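Local atomic coordinates of importin subunit beta-1 (Saccharomyces cerevisiae, PDB entry 5OWU), a protein that carries proteins into the nucleus by associating with importin alpha, which binds the classical nuclear localization signal of the cargo. Residues Gln147-Lys152 with Ser194-Leu199; Ala183-Ala188 with Asn223-Val228; Glu239-Ala244 with Asp280-Met285; Leu270-Met275 with Glu288-Ile293; Asn328-Leu333 with Ala353-Phe358. All blocks are in the same frame, centred on the assembly; numbering follows the deposited sequence.

Three of the five contacts join successive HEAT repeats and two close a single repeat. Contacts 1 and 3 pair the second helices of neighbouring repeats near the helix starts; contact 1 is partly buried and contact 3 lies at the surface, and both mix polar or charged chains with apolar ones, contact 3 being centred on a methionine. Contact 2, which pairs first helices, is buried and wholly apolar across its interface. Contacts 4 and 5 are the buried hairpins of HEAT 7 and HEAT 8: the former adds an indole hydrogen bond, the latter is apolar, with leucines around a cysteine and a phenylalanine. Helix 280-306 serves contacts 3 and 4, and contact 5 packs against both.

Contact 1: residues Gln147-Lys152 with Ser194-Leu199; sequences QPENVK and SKAVRL
Glu-149 reaches across to Ser-194, Ala-196 and Val-197, and its chain can be followed atom by atom. From CB the chain sets out with CG anti to the backbone N (chi1 -178°). CG lies between Ser-194 OG and Val-197 CG2, 3.7 Å from the latter. The chain continues extended, which brings CD to 3.3 Å from Ser-194 OG. At the tip both carboxylate oxygens lie near Ser-194 OG, OE1 at 3.5 Å, and OE2 also reaches Ala-196 CB at 4.1 Å. One turn on, Lys-152 CB rests against both methyls of Val-197, and its ammonium group turns to a salt bridge with Glu-192.

Ser-194 is the N-cap of its helix, its OG accepting from Val-197 N at 3.2 Å with an N-H...O angle of 154°. An alanine here would probably leave the Val-197 N-H without its capping acceptor and open a gap beside the Glu-149 carboxylate.

The contact thus joins the start of helix 149-165, in HEAT 4, to the start of helix 195-208, in HEAT 5. Beyond it the stack goes on: Leu-199 packs on Glu-239 and Ala-243 of helix 238-255, and Val-151 leans on Val-105 in the other direction.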
# COMPACT_ATOMS: atom_id res chain seq x y z
N GLN A 147 26.67 30.81 13.82
CA GLN A 147 27.05 29.53 14.40
C GLN A 147 27.84 28.70 13.39
O GLN A 147 27.62 28.83 12.18
CB GLN A 147 25.81 28.75 14.84
CG GLN A 147 25.01 29.40 15.96
CD GLN A 147 25.67 29.23 17.31
OE1 GLN A 147 26.73 28.62 17.42
NE2 GLN A 147 25.04 29.76 18.35
N PRO A 148 28.75 27.85 13.85
CA PRO A 148 29.48 26.98 12.92
C PRO A 148 28.58 25.95 12.25
O PRO A 148 27.47 25.65 12.71
CB PRO A 148 30.53 26.30 13.81
CG PRO A 148 30.01 26.41 15.18
CD PRO A 148 29.21 27.68 15.24
N GLU A 149 29.09 25.39 11.15
CA GLU A 149 28.26 24.57 10.27
C GLU A 149 27.77 23.31 10.97
O GLU A 149 26.62 22.91 10.80
CB GLU A 149 29.04 24.20 9.01
CG GLU A 149 28.22 23.39 8.01
CD GLU A 149 29.07 22.80 6.90
OE1 GLU A 149 29.84 23.56 6.28
OE2 GLU A 149 28.97 21.58 6.67
N ASN A 150 28.65 22.64 11.72
CA ASN A 150 28.26 21.38 12.35
C ASN A 150 27.17 21.59 13.39
O ASN A 150 26.29 20.73 13.55
CB ASN A 150 29.48 20.70 12.97
CG ASN A 150 30.09 21.50 14.11
OD1 ASN A 150 30.51 22.65 13.92
ND2 ASN A 150 30.15 20.90 15.29
N VAL A 151 27.19 22.72 14.10
CA VAL A 151 26.17 22.97 15.12
C VAL A 151 24.83 23.24 14.45
O VAL A 151 23.79 22.70 14.86
CB VAL A 151 26.62 24.14 16.02
CG1 VAL A 151 25.51 24.56 16.96
CG2 VAL A 151 27.87 23.74 16.79
N LYS A 152 24.83 24.08 13.41
CA LYS A 152 23.62 24.29 12.63
C LYS A 152 23.05 22.97 12.14
O LYS A 152 21.86 22.67 12.33
CB LYS A 152 23.92 25.20 11.43
CG LYS A 152 24.27 26.63 11.78
CD LYS A 152 24.83 27.35 10.55
CE LYS A 152 24.83 28.86 10.72
NZ LYS A 152 25.39 29.53 9.52
N SER A 194 25.98 27.22 3.67
CA SER A 194 26.31 25.80 3.61
C SER A 194 25.18 25.03 2.93
O SER A 194 24.04 25.06 3.39
CB SER A 194 26.56 25.24 5.00
OG SER A 194 26.61 23.83 4.96
N LYS A 195 25.52 24.32 1.84
CA LYS A 195 24.53 23.49 1.17
C LYS A 195 24.02 22.39 2.09
O LYS A 195 22.82 22.07 2.08
CB LYS A 195 25.13 22.88 -0.10
CG LYS A 195 25.56 23.92 -1.12
CD LYS A 195 26.05 23.27 -2.41
CE LYS A 195 26.36 24.32 -3.48
NZ LYS A 195 26.50 23.74 -4.85
N ALA A 196 24.90 21.80 2.90
CA ALA A 196 24.46 20.79 3.85
C ALA A 196 23.43 21.38 4.82
O ALA A 196 22.44 20.72 5.15
CB ALA A 196 25.66 20.24 4.62
N VAL A 197 23.64 22.62 5.25
CA VAL A 197 22.73 23.23 6.21
C VAL A 197 21.38 23.53 5.56
O VAL A 197 20.33 23.27 6.16
CB VAL A 197 23.35 24.50 6.82
CG1 VAL A 197 22.35 25.21 7.74
CG2 VAL A 197 24.61 24.15 7.62
N ARG A 198 21.39 24.09 4.34
CA ARG A 198 20.12 24.35 3.66
C ARG A 198 19.36 23.05 3.41
O ARG A 198 18.14 23.01 3.56
CB ARG A 198 20.37 25.07 2.33
CG ARG A 198 20.83 26.50 2.46
CD ARG A 198 20.62 27.26 1.15
NE ARG A 198 19.29 27.86 1.08
CZ ARG A 198 18.82 28.52 0.03
NH1 ARG A 198 19.55 28.66 -1.07
NH2 ARG A 198 17.60 29.04 0.08
N LEU A 199 20.08 21.99 3.03
CA LEU A 199 19.44 20.70 2.81
C LEU A 199 18.80 20.18 4.08
O LEU A 199 17.63 19.77 4.09
CB LEU A 199 20.45 19.67 2.30
CG LEU A 199 20.70 19.58 0.80
CD1 LEU A 199 21.81 18.58 0.56
CD2 LEU A 199 19.43 19.19 0.06

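Contact 2: residues Ala183-Ala188 with Asn223-Val228; sequences AIVQGA and NYLMQV
Val-185 is the bump that enters a hollow lined by Tyr-224, Leu-225 and Val-228. Its two methyls divide the hollow between them. CG1, anti to the backbone N (chi1 176°), lodges 3.7 Å from Tyr-224 CE2 and 3.9 Å from Val-228 CG2. CG2 takes the other side, 3.7 Å from Leu-225 CD1. The tyrosine ring approaches Val-185 obliquely, the two chains passing side by side and pointing opposite ways. Val-228 CG2 sits 3.8 Å above the ring plane, nearer the rim than the centre, on the same side as Val-185 CG1, so that it and the ring together line the hollow. A turn further along, Ala-188 CB offers a shallower bump to Val-228 CG1 at 4.2 Å.

Beyond the hollow, Leu-225 and Ala-188 also pack on helix 195-208, and an aromatic side chain from the chain of another protein meets the Tyr-224 ring with planes at about 65°.

With axes 11.0 Å apart and crossing at 34°, this is the side-by-side stacking of first helices from consecutive HEAT repeats, 5 and 6. The foreign aromatic ring is consistent with the groove between such helices that receives phenylalanine-glycine nucleoporins in importin beta.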
# COMPACT_ATOMS: atom_id res chain seq x y z
N ALA A 183 13.86 28.09 14.09
CA ALA A 183 15.13 27.39 14.00
C ALA A 183 15.32 26.82 12.60
O ALA A 183 16.42 26.89 12.03
CB ALA A 183 15.21 26.30 15.07
N ILE A 184 14.25 26.31 12.00
CA ILE A 184 14.40 25.63 10.72
C ILE A 184 14.61 26.64 9.61
O ILE A 184 15.56 26.53 8.82
CB ILE A 184 13.19 24.71 10.45
CG1 ILE A 184 13.25 23.48 11.35
CG2 ILE A 184 13.15 24.29 8.97
CD1 ILE A 184 12.07 22.55 11.22
N VAL A 185 13.74 27.64 9.53
CA VAL A 185 13.80 28.59 8.42
C VAL A 185 15.10 29.38 8.47
O VAL A 185 15.64 29.76 7.42
CB VAL A 185 12.56 29.50 8.43
CG1 VAL A 185 12.64 30.56 7.34
CG2 VAL A 185 11.31 28.66 8.26
N GLN A 186 15.65 29.60 9.67
CA GLN A 186 16.95 30.24 9.78
C GLN A 186 18.01 29.49 8.97
O GLN A 186 18.85 30.11 8.31
CB GLN A 186 17.38 30.35 11.25
CG GLN A 186 16.79 31.56 11.96
CD GLN A 186 17.18 31.67 13.43
OE1 GLN A 186 16.77 32.62 14.10
NE2 GLN A 186 17.97 30.73 13.93
N GLY A 187 17.97 28.16 8.99
CA GLY A 187 18.91 27.41 8.19
C GLY A 187 18.55 27.31 6.72
O GLY A 187 19.43 27.03 5.90
N ALA A 188 17.29 27.54 6.36
CA ALA A 188 16.84 27.32 4.99
C ALA A 188 17.03 28.53 4.09
O ALA A 188 17.21 28.37 2.88
CB ALA A 188 15.36 26.92 4.97
N ASN A 223 2.82 33.37 4.16
CA ASN A 223 3.46 34.08 3.06
C ASN A 223 4.98 33.99 3.17
O ASN A 223 5.66 33.65 2.20
CB ASN A 223 3.02 35.55 3.04
CG ASN A 223 1.60 35.74 2.51
OD1 ASN A 223 1.03 34.84 1.92
ND2 ASN A 223 1.04 36.93 2.73
N TYR A 224 5.52 34.30 4.36
CA TYR A 224 6.98 34.29 4.50
C TYR A 224 7.55 32.90 4.26
O TYR A 224 8.55 32.74 3.55
CB TYR A 224 7.38 34.79 5.89
CG TYR A 224 8.87 34.76 6.12
CD1 TYR A 224 9.71 35.66 5.48
CD2 TYR A 224 9.45 33.83 6.98
CE1 TYR A 224 11.07 35.63 5.68
CE2 TYR A 224 10.81 33.80 7.19
CZ TYR A 224 11.62 34.70 6.53
OH TYR A 224 12.98 34.68 6.74
N LEU A 225 6.94 31.87 4.86
CA LEU A 225 7.43 30.51 4.67
C LEU A 225 7.40 30.11 3.20
O LEU A 225 8.36 29.54 2.68
CB LEU A 225 6.60 29.54 5.50
CG LEU A 225 7.08 28.08 5.45
CD1 LEU A 225 8.54 27.98 5.85
CD2 LEU A 225 6.24 27.17 6.33
N MET A 226 6.29 30.39 2.51
CA MET A 226 6.20 30.04 1.09
C MET A 226 7.24 30.80 0.28
O MET A 226 7.83 30.24 -0.66
CB MET A 226 4.79 30.33 0.56
CG MET A 226 3.73 29.37 1.10
SD MET A 226 4.09 27.66 0.64
CE MET A 226 3.66 27.68 -1.10
N GLN A 227 7.48 32.06 0.62
CA GLN A 227 8.53 32.82 -0.04
C GLN A 227 9.88 32.13 0.11
O GLN A 227 10.63 31.98 -0.87
CB GLN A 227 8.58 34.24 0.53
CG GLN A 227 9.71 35.09 -0.02
CD GLN A 227 9.59 36.56 0.37
OE1 GLN A 227 8.52 37.03 0.75
NE2 GLN A 227 10.70 37.28 0.30
N VAL A 228 10.21 31.67 1.33
CA VAL A 228 11.48 30.99 1.55
C VAL A 228 11.55 29.70 0.74
O VAL A 228 12.59 29.38 0.14
CB VAL A 228 11.68 30.71 3.06
CG1 VAL A 228 12.92 29.84 3.28
CG2 VAL A 228 11.79 32.02 3.83

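Contact 3: residues Glu239-Ala244 with Asp280-Met285; sequences EVQAAA and DKVASM
Met-285 lies against Gln-241 and Ala-242 where the second helices of HEAT 6 and HEAT 7 run side by side, their axes 10.2 Å apart and only 15° from parallel.

The apolar contacts come mainly from this methionine. Its CG is anti to the carbonyl carbon (chi1 -62°) and the chain is extended beyond it, with CE ending 3.9 Å from Ala-242 CB. SD presses on the backbone as well as on side chains, lying 3.6 Å from Ala-242 N and 3.9 Å from Gln-241 CB. An alanine in place of Met-285 would probably open a gap beside Ala-242 and Gln-241 CB and take away the main apolar link between the two helices. The same methionine also packs on Ile-238 and Phe-245 of helix 238-255.

Contacts of mixed character flank this patch at the exposed margin. The aliphatic part of Lys-281 brings CE to 4.0 Å from Ala-242 CB. Its ammonium group would feel the carboxylate of Glu-239 only at a distance, with NZ 6.9 Å from OE2.

The amide of Gln-241 supplies the polar-to-apolar contact. Its chain stretches away from the helix and crosses Val-282 at a slant, so that OE1 meets the methyl CG2 of that valine at 3.8 Å.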
# COMPACT_ATOMS: atom_id res chain seq x y z
N GLU A 239 20.60 19.86 -5.46
CA GLU A 239 20.08 19.15 -4.29
C GLU A 239 19.20 20.06 -3.44
O GLU A 239 18.17 19.62 -2.91
CB GLU A 239 21.24 18.59 -3.47
CG GLU A 239 21.90 17.37 -4.10
CD GLU A 239 23.18 16.96 -3.39
OE1 GLU A 239 23.10 16.53 -2.22
OE2 GLU A 239 24.26 17.08 -4.01
N VAL A 240 19.59 21.33 -3.30
CA VAL A 240 18.74 22.29 -2.60
C VAL A 240 17.39 22.40 -3.30
O VAL A 240 16.34 22.36 -2.66
CB VAL A 240 19.45 23.66 -2.52
CG1 VAL A 240 18.49 24.76 -2.04
CG2 VAL A 240 20.63 23.56 -1.58
N GLN A 241 17.41 22.53 -4.63
CA GLN A 241 16.17 22.54 -5.39
C GLN A 241 15.33 21.31 -5.10
O GLN A 241 14.14 21.41 -4.80
CB GLN A 241 16.46 22.64 -6.89
CG GLN A 241 16.98 23.98 -7.35
CD GLN A 241 17.21 24.03 -8.85
OE1 GLN A 241 17.49 23.00 -9.47
NE2 GLN A 241 17.08 25.21 -9.43
N ALA A 242 15.94 20.12 -5.17
CA ALA A 242 15.20 18.89 -4.94
C ALA A 242 14.53 18.91 -3.57
O ALA A 242 13.34 18.59 -3.44
CB ALA A 242 16.12 17.68 -5.08
N ALA A 243 15.27 19.30 -2.54
CA ALA A 243 14.69 19.37 -1.20
C ALA A 243 13.54 20.36 -1.15
O ALA A 243 12.48 20.08 -0.57
CB ALA A 243 15.78 19.75 -0.19
N ALA A 244 13.72 21.54 -1.76
CA ALA A 244 12.68 22.55 -1.73
C ALA A 244 11.42 22.08 -2.44
O ALA A 244 10.30 22.35 -1.98
CB ALA A 244 13.20 23.85 -2.35
N ASP A 280 17.26 16.41 -16.57
CA ASP A 280 16.14 15.51 -16.31
C ASP A 280 15.70 15.55 -14.86
O ASP A 280 14.51 15.37 -14.57
CB ASP A 280 16.51 14.07 -16.70
CG ASP A 280 16.74 13.90 -18.19
OD1 ASP A 280 16.37 14.80 -18.97
OD2 ASP A 280 17.30 12.86 -18.58
N LYS A 281 16.62 15.79 -13.93
CA LYS A 281 16.26 15.82 -12.51
C LYS A 281 15.39 17.04 -12.19
O LYS A 281 14.37 16.92 -11.49
CB LYS A 281 17.53 15.81 -11.66
CG LYS A 281 17.33 16.06 -10.15
CD LYS A 281 17.05 14.79 -9.39
CE LYS A 281 17.10 15.02 -7.88
NZ LYS A 281 18.48 15.36 -7.42
N VAL A 282 15.78 18.21 -12.69
CA VAL A 282 14.99 19.43 -12.47
C VAL A 282 13.59 19.25 -13.03
O VAL A 282 12.57 19.41 -12.32
CB VAL A 282 15.70 20.63 -13.11
CG1 VAL A 282 14.92 21.92 -12.87
CG2 VAL A 282 17.13 20.76 -12.57
N ALA A 283 13.52 18.92 -14.32
CA ALA A 283 12.23 18.69 -14.96
C ALA A 283 11.41 17.70 -14.15
O ALA A 283 10.21 17.92 -13.91
CB ALA A 283 12.43 18.18 -16.39
N SER A 284 12.04 16.61 -13.70
CA SER A 284 11.33 15.62 -12.89
C SER A 284 10.72 16.26 -11.65
O SER A 284 9.59 15.92 -11.27
CB SER A 284 12.28 14.49 -12.48
OG SER A 284 12.65 13.71 -13.59
N MET A 285 11.45 17.18 -11.02
CA MET A 285 10.90 17.89 -9.86
C MET A 285 9.58 18.58 -10.22
O MET A 285 8.58 18.46 -9.50
CB MET A 285 11.88 18.94 -9.35
CG MET A 285 13.20 18.40 -8.85
SD MET A 285 14.26 19.78 -8.36
CE MET A 285 15.88 19.07 -8.68

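Contact 4: residues Leu270-Met275 with Glu288-Ile293; sequences LTIATM and EFWSTI
Trp-290 donates its indole N-H to the hydroxyl of Thr-271, the one hydrogen bond between 270-275 and 288-293, which belong to the two helices of the HEAT 7 hairpin. NE1 stands 2.9 Å from OG1, and the bond is appreciably bent, with an N-H...O angle of 142°. The hydroxyl lies at the indole edge, tilted 24° out of the ring plane.

Three further contacts complete the first shell. The methyl CG2 of Thr-271 turns to the ring of Phe-289, 3.6 Å from CD2, the two side chains crossing at about a right angle. Met-275, bent at chi3, delivers CE to 3.5 Å from Trp-290 CD1. More loosely, Ile-272 CG1 approaches the benzo part of the indole, 4.4 Å from CZ2.

The second shell fixes these groups. Thr-271 carries OG1 between the backbone N and the carbonyl carbon, the crowded position, with chi1 65°; there the hydroxyl also bonds to the carbonyl oxygen of Leu-267, one turn earlier. The buried oxygen is therefore gripped both by the indole N-H and by its own helix. Phe-289 is packed on Met-263 and Leu-267 of helix 260-274 and on Met-252 of helix 238-255.

Further out, Trp-290 touches Cys-354 and Phe-358 of the next repeat, and Ile-272 touches Val-325. Within its own helix, one indole face has Ile-293 CD1 3.6 Å above its plane, toward the rim, with Phe-289 CD2 on the same face at 4.1 Å.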
# COMPACT_ATOMS: atom_id res chain seq x y z
N LEU A 270 6.68 29.54 -12.50
CA LEU A 270 7.98 28.96 -12.18
C LEU A 270 8.06 27.49 -12.59
O LEU A 270 8.98 27.06 -13.30
CB LEU A 270 8.28 29.11 -10.69
CG LEU A 270 8.45 30.53 -10.12
CD1 LEU A 270 8.67 30.46 -8.62
CD2 LEU A 270 9.59 31.27 -10.79
N THR A 271 7.09 26.69 -12.13
CA THR A 271 7.16 25.25 -12.38
C THR A 271 6.97 24.95 -13.86
O THR A 271 7.63 24.05 -14.41
CB THR A 271 6.12 24.51 -11.53
OG1 THR A 271 4.79 24.88 -11.92
CG2 THR A 271 6.33 24.81 -10.06
N ILE A 272 6.09 25.70 -14.53
CA ILE A 272 5.94 25.50 -15.97
C ILE A 272 7.24 25.81 -16.69
O ILE A 272 7.64 25.11 -17.63
CB ILE A 272 4.78 26.35 -16.51
CG1 ILE A 272 3.45 25.76 -16.04
CG2 ILE A 272 4.83 26.42 -18.04
CD1 ILE A 272 2.22 26.51 -16.49
N ALA A 273 7.93 26.86 -16.25
CA ALA A 273 9.19 27.24 -16.89
C ALA A 273 10.22 26.13 -16.74
O ALA A 273 10.84 25.71 -17.72
CB ALA A 273 9.71 28.54 -16.28
N THR A 274 10.42 25.64 -15.51
CA THR A 274 11.46 24.64 -15.30
C THR A 274 11.08 23.25 -15.83
O THR A 274 11.97 22.40 -15.95
CB THR A 274 11.81 24.55 -13.81
OG1 THR A 274 10.61 24.56 -13.03
CG2 THR A 274 12.69 25.73 -13.42
N MET A 275 9.82 23.01 -16.18
CA MET A 275 9.49 21.72 -16.80
C MET A 275 10.20 21.52 -18.13
O MET A 275 10.25 20.39 -18.63
CB MET A 275 7.99 21.58 -17.01
CG MET A 275 7.56 20.15 -17.26
SD MET A 275 5.79 19.91 -17.18
CE MET A 275 5.46 20.22 -15.46
N GLU A 288 6.75 16.09 -10.67
CA GLU A 288 6.20 15.58 -9.42
C GLU A 288 5.29 16.60 -8.77
O GLU A 288 4.27 16.24 -8.17
CB GLU A 288 7.33 15.19 -8.46
CG GLU A 288 6.85 14.76 -7.08
CD GLU A 288 5.89 13.57 -7.13
OE1 GLU A 288 5.95 12.80 -8.11
OE2 GLU A 288 5.09 13.41 -6.18
N PHE A 289 5.64 17.89 -8.87
CA PHE A 289 4.75 18.92 -8.33
C PHE A 289 3.37 18.87 -8.99
O PHE A 289 2.32 18.91 -8.31
CB PHE A 289 5.38 20.29 -8.53
CG PHE A 289 4.59 21.41 -7.93
CD1 PHE A 289 4.45 21.49 -6.56
CD2 PHE A 289 3.98 22.36 -8.72
CE1 PHE A 289 3.73 22.51 -5.99
CE2 PHE A 289 3.25 23.39 -8.14
CZ PHE A 289 3.13 23.45 -6.77
N TRP A 290 3.33 18.78 -10.32
CA TRP A 290 2.02 18.79 -10.96
C TRP A 290 1.26 17.49 -10.74
O TRP A 290 0.03 17.50 -10.63
CB TRP A 290 2.18 19.13 -12.44
CG TRP A 290 2.31 20.61 -12.60
CD1 TRP A 290 3.47 21.32 -12.74
CD2 TRP A 290 1.25 21.56 -12.60
NE1 TRP A 290 3.19 22.66 -12.82
CE2 TRP A 290 1.83 22.84 -12.73
CE3 TRP A 290 -0.14 21.47 -12.48
CZ2 TRP A 290 1.07 24.00 -12.78
CZ3 TRP A 290 -0.89 22.62 -12.52
CH2 TRP A 290 -0.28 23.87 -12.66
N SER A 291 1.98 16.37 -10.60
CA SER A 291 1.31 15.12 -10.22
C SER A 291 0.69 15.25 -8.84
O SER A 291 -0.43 14.76 -8.61
CB SER A 291 2.30 13.95 -10.27
OG SER A 291 2.63 13.62 -11.60
N THR A 292 1.38 15.90 -7.90
CA THR A 292 0.79 16.10 -6.58
C THR A 292 -0.50 16.90 -6.69
O THR A 292 -1.53 16.54 -6.09
CB THR A 292 1.78 16.81 -5.65
OG1 THR A 292 2.96 16.01 -5.51
CG2 THR A 292 1.19 17.02 -4.28
N ILE A 293 -0.48 18.00 -7.46
CA ILE A 293 -1.71 18.77 -7.67
C ILE A 293 -2.83 17.87 -8.18
O ILE A 293 -3.95 17.87 -7.65
CB ILE A 293 -1.45 19.94 -8.63
CG1 ILE A 293 -0.55 20.97 -7.96
CG2 ILE A 293 -2.76 20.58 -9.07
CD1 ILE A 293 -0.12 22.11 -8.88

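Contact 5: residues Asn328-Leu333 with Ala353-Phe358; sequences NLLNLL and ACLQLF
Cys-354, on helix 347-362, opens the contact by meeting the forked end of Leu-329. Its sulfur, anti to the backbone N (chi1 -173°), comes to 3.8 Å from Leu-329 CD1 and 3.9 Å from CD2, so both branches of the leucine close on one thiol. The cysteine CB adds a contact with CD2. On its other side Cys-354 leans on Val-287 and Ser-291 of helix 280-306, and so links this repeat to the one before it.

Leu-355 follows. Its backbone N is 4.1 Å from Leu-329 CD1, while at the end of its side chain CD2 lies near a different pair of leucines. That methyl is 3.9 Å from Leu-330 CD2, where the two chains meet at a slant, and 4.4 Å from Leu-333 CD1.

The residues come from the two helices of HEAT 8, which pack as an antiparallel hairpin: the segment axes run at 146° to one another and approach to 10.2 Å. Helix 383-395 covers the far side of the leucine cluster, Leu-330 touching Ala-392 and Leu-333 touching Ala-388.

One turn beyond Cys-354, Phe-358 brings its ring back to Leu-329. CD2 of the ring is 3.9 Å from Leu-329 CD1, and CE2 is slightly farther away. The carbonyl oxygen of Cys-354 lies at the ring edge, in its plane. Ala-318, Ile-322 and Val-325 of helix 317-332 hold the same phenylalanine from earlier turns of that helix.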
# COMPACT_ATOMS: atom_id res chain seq x y z
N ASN A 328 4.61 20.69 -22.37
CA ASN A 328 5.92 20.43 -21.78
C ASN A 328 6.06 18.97 -21.31
O ASN A 328 7.11 18.35 -21.51
CB ASN A 328 6.17 21.41 -20.64
CG ASN A 328 6.23 22.85 -21.11
OD1 ASN A 328 6.50 23.12 -22.29
ND2 ASN A 328 5.96 23.79 -20.21
N LEU A 329 5.01 18.41 -20.69
CA LEU A 329 5.02 16.99 -20.34
C LEU A 329 5.26 16.13 -21.57
O LEU A 329 6.17 15.27 -21.61
CB LEU A 329 3.69 16.59 -19.69
CG LEU A 329 3.36 17.00 -18.26
CD1 LEU A 329 1.93 16.55 -17.94
CD2 LEU A 329 4.34 16.37 -17.28
N LEU A 330 4.43 16.35 -22.60
CA LEU A 330 4.57 15.60 -23.84
C LEU A 330 6.00 15.66 -24.34
O LEU A 330 6.59 14.64 -24.71
CB LEU A 330 3.59 16.15 -24.88
CG LEU A 330 2.12 15.89 -24.52
CD1 LEU A 330 1.17 16.72 -25.38
CD2 LEU A 330 1.80 14.40 -24.67
N ASN A 331 6.60 16.86 -24.32
CA ASN A 331 7.99 16.98 -24.74
C ASN A 331 8.91 16.12 -23.87
O ASN A 331 9.91 15.59 -24.36
CB ASN A 331 8.44 18.44 -24.70
CG ASN A 331 9.90 18.60 -25.05
OD1 ASN A 331 10.30 18.41 -26.20
ND2 ASN A 331 10.72 18.95 -24.06
N LEU A 332 8.60 15.97 -22.58
CA LEU A 332 9.43 15.14 -21.73
C LEU A 332 9.34 13.67 -22.10
O LEU A 332 10.25 12.90 -21.76
CB LEU A 332 9.06 15.33 -20.26
CG LEU A 332 9.36 16.69 -19.65
CD1 LEU A 332 8.81 16.76 -18.22
CD2 LEU A 332 10.86 16.99 -19.66
N LEU A 333 8.27 13.26 -22.78
CA LEU A 333 8.16 11.85 -23.15
C LEU A 333 9.29 11.36 -24.07
O LEU A 333 9.52 10.14 -24.14
CB LEU A 333 6.81 11.58 -23.82
CG LEU A 333 5.58 11.81 -22.95
CD1 LEU A 333 4.32 11.55 -23.76
CD2 LEU A 333 5.61 10.91 -21.72
N ALA A 353 3.21 9.15 -16.23
CA ALA A 353 2.29 9.01 -15.11
C ALA A 353 1.54 10.31 -14.85
O ALA A 353 0.33 10.31 -14.58
CB ALA A 353 3.06 8.56 -13.86
N CYS A 354 2.25 11.44 -14.94
CA CYS A 354 1.61 12.73 -14.74
C CYS A 354 0.53 12.97 -15.79
O CYS A 354 -0.59 13.38 -15.46
CB CYS A 354 2.66 13.83 -14.78
SG CYS A 354 2.01 15.44 -14.34
N LEU A 355 0.85 12.69 -17.05
CA LEU A 355 -0.13 12.84 -18.12
C LEU A 355 -1.39 12.03 -17.82
O LEU A 355 -2.51 12.51 -18.05
CB LEU A 355 0.49 12.42 -19.45
CG LEU A 355 -0.37 12.57 -20.70
CD1 LEU A 355 -0.79 14.03 -20.90
CD2 LEU A 355 0.40 12.05 -21.91
N GLN A 356 -1.22 10.81 -17.32
CA GLN A 356 -2.40 10.01 -16.99
C GLN A 356 -3.21 10.64 -15.86
O GLN A 356 -4.45 10.60 -15.88
CB GLN A 356 -1.99 8.58 -16.64
CG GLN A 356 -1.27 7.89 -17.79
CD GLN A 356 -0.79 6.50 -17.44
OE1 GLN A 356 -1.37 5.83 -16.58
NE2 GLN A 356 0.27 6.06 -18.11
N LEU A 357 -2.53 11.23 -14.87
CA LEU A 357 -3.25 11.95 -13.82
C LEU A 357 -4.03 13.13 -14.39
O LEU A 357 -5.18 13.39 -14.00
CB LEU A 357 -2.28 12.42 -12.74
CG LEU A 357 -1.65 11.31 -11.89
CD1 LEU A 357 -0.55 11.87 -11.00
CD2 LEU A 357 -2.71 10.62 -11.04
N PHE A 358 -3.41 13.89 -15.29
CA PHE A 358 -4.13 14.99 -15.94
C PHE A 358 -5.38 14.48 -16.64
O PHE A 358 -6.45 15.09 -16.53
CB PHE A 358 -3.21 15.71 -16.93
CG PHE A 358 -2.58 16.95 -16.38
CD1 PHE A 358 -3.25 18.17 -16.45
CD2 PHE A 358 -1.33 16.91 -15.79
CE1 PHE A 358 -2.68 19.32 -15.94
CE2 PHE A 358 -0.75 18.06 -15.28
CZ PHE A 358 -1.43 19.27 -15.36